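Local coordinates for carboxylesterase (Ferroplasma acidiphilum, PDB 3WJ2), which hydrolyses carboxylic esters as an alpha/beta-hydrolase of the GDXG lipase family from an acid-living archaeon, at the interface of chains A and B. Sequence-based numbering; all coordinates share one arbitrary frame. Chains: chain A/B, Carboxylesterase.

The interface of chains A and B. Residues chain A 244, 272, 274, 300, 303, 307; chain B 295, 298-299.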
loop_
_atom_site.group_PDB
_atom_site.type_symbol
_atom_site.label_atom_id
_atom_site.label_comp_id
_atom_site.label_asym_id
_atom_site.label_seq_id
_atom_site.Cartn_x
_atom_site.Cartn_y
_atom_site.Cartn_z
ATOM N N ILE A 244 13.323 -6.165 18.292
ATOM C CA ILE A 244 12.839 -4.793 18.003
ATOM C C ILE A 244 13.236 -4.588 16.530
ATOM O O ILE A 244 14.419 -4.801 16.181
ATOM C CB ILE A 244 13.563 -3.765 18.831
ATOM C CG1 ILE A 244 13.390 -4.032 20.375
ATOM C CG2 ILE A 244 13.054 -2.341 18.488
ATOM C CD1 ILE A 244 14.206 -3.034 21.329
ATOM N N VAL A 272 8.504 -6.269 18.486
ATOM C CA VAL A 272 7.810 -4.980 18.286
ATOM C C VAL A 272 8.469 -4.388 17.036
ATOM O O VAL A 272 9.701 -4.509 16.910
ATOM C CB VAL A 272 7.949 -3.996 19.495
ATOM C CG1 VAL A 272 9.469 -3.703 19.883
ATOM C CG2 VAL A 272 7.133 -2.634 19.196
ATOM N N ILE A 274 8.359 -1.057 14.306
ATOM C CA ILE A 274 7.897 0.294 13.978
ATOM C C ILE A 274 8.411 0.734 12.661
ATOM O O ILE A 274 9.582 0.449 12.398
ATOM C CB ILE A 274 8.260 1.362 15.052
ATOM C CG1 ILE A 274 9.718 1.236 15.342
ATOM C CG2 ILE A 274 7.392 1.097 16.307
ATOM C CD1 ILE A 274 10.239 2.488 16.254
ATOM N N VAL A 300 14.147 3.579 20.641
ATOM C CA VAL A 300 14.651 2.231 20.669
ATOM C C VAL A 300 15.713 2.085 21.745
ATOM O O VAL A 300 15.654 1.107 22.576
ATOM C CB VAL A 300 15.190 1.788 19.323
ATOM C CG1 VAL A 300 15.890 0.433 19.480
ATOM C CG2 VAL A 300 14.041 1.738 18.321
ATOM N N ILE A 303 14.384 1.765 25.439
ATOM C CA ILE A 303 13.748 0.461 25.750
ATOM C C ILE A 303 14.703 -0.711 25.846
ATOM O O ILE A 303 14.302 -1.774 26.440
ATOM C CB ILE A 303 12.453 0.147 25.022
ATOM C CG1 ILE A 303 12.687 -0.224 23.529
ATOM C CG2 ILE A 303 11.414 1.257 25.286
ATOM C CD1 ILE A 303 11.518 -1.002 22.943
ATOM N N TYR A 307 15.290 -5.348 28.267
ATOM C CA TYR A 307 15.465 -6.711 27.858
ATOM C C TYR A 307 16.703 -7.347 28.545
ATOM O O TYR A 307 16.903 -8.551 28.291
ATOM C CB TYR A 307 15.784 -6.708 26.342
ATOM C CG TYR A 307 14.573 -6.317 25.528
ATOM C CD1 TYR A 307 13.743 -7.292 24.944
ATOM C CD2 TYR A 307 14.239 -4.927 25.359
ATOM C CE1 TYR A 307 12.611 -6.979 24.175
ATOM C CE2 TYR A 307 13.107 -4.593 24.597
ATOM C CZ TYR A 307 12.301 -5.603 24.045
ATOM O OH TYR A 307 11.256 -5.196 23.313
ATOM N N ASN B 295 5.561 -1.857 24.380
ATOM C CA ASN B 295 6.866 -1.328 24.021
ATOM C C ASN B 295 6.685 -0.036 23.222
ATOM O O ASN B 295 7.559 0.842 23.427
ATOM C CB ASN B 295 7.595 -2.363 23.147
ATOM C CG ASN B 295 8.245 -3.485 24.017
ATOM O OD1 ASN B 295 8.173 -4.684 23.663
ATOM N ND2 ASN B 295 8.874 -3.082 25.083
ATOM N N LYS B 298 5.932 2.520 25.850
ATOM C CA LYS B 298 7.169 2.810 26.570
ATOM C C LYS B 298 8.145 3.685 25.765
ATOM O O LYS B 298 8.725 4.622 26.297
ATOM C CB LYS B 298 7.969 1.538 26.977
ATOM C CG LYS B 298 7.129 0.630 27.898
ATOM C CD LYS B 298 7.801 -0.746 28.004
ATOM C CE LYS B 298 9.143 -0.632 28.529
ATOM N NZ LYS B 298 9.531 -2.031 29.048
ATOM N N MET B 299 8.260 3.439 24.431
ATOM C CA MET B 299 9.128 4.196 23.544
ATOM C C MET B 299 8.696 5.660 23.565
ATOM O O MET B 299 9.553 6.551 23.677
ATOM C CB MET B 299 9.047 3.660 22.063
ATOM C CG MET B 299 9.765 2.400 21.874
ATOM S SD MET B 299 9.332 2.078 20.018
ATOM C CE MET B 299 10.436 0.739 19.848
#
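B:Met299 pushes its thioether across to chain A, where A:Ile303, A:Ile274 and A:Val300 meet it. The methionine sits on helix 291-303 of chain B, and its chain runs straight out beyond CG (chi2 177°, chi3 171°), which carries the terminal methyl in among branched side chains of helix 291-303 and strand 271-276 of chain A. A:Ile303 crosses it obliquely, with CD1 3.7 Å from B:Met299 CE. A:Ile274 comes from the strand, tip to tip, its CD1 3.9 Å from B:Met299 SD, while A:Val300 lies alongside and brings CG2 to 4.0 Å from the same CE. One turn before B:Met299, B:Asn295 plays both an apolar and a polar part. Its CB packs 4.0 Å from A:Val272 CG2, and its amide meets the hydroxyl of A:Tyr307, the two side chains coming from opposite directions, ring and amide planes 25° apart. The phenolic OH of A:Tyr307 hydrogen-bonds the amide oxygen OD1 of B:Asn295 at 3.1 Å, and the amide nitrogen ND2 of B:Asn295 lies 4.0 Å from A:Ile303 CD1. An alanine here would keep the CB packing on the valine, but the tyrosine hydroxyl would probably lose its partner across the interface and a gap would open beside A:Ile303. The patch is one part of a two-fold symmetric interface, so the same fit recurs with the chains exchanged; this pairing may or may not be the working oligomer. The second branch of A:Ile303 faces one residue back from B:Met299 along the partner helix: CG2 rests 3.8 Å from B:Lys298 CB, so the lysine contributes the base of its chain to this contact.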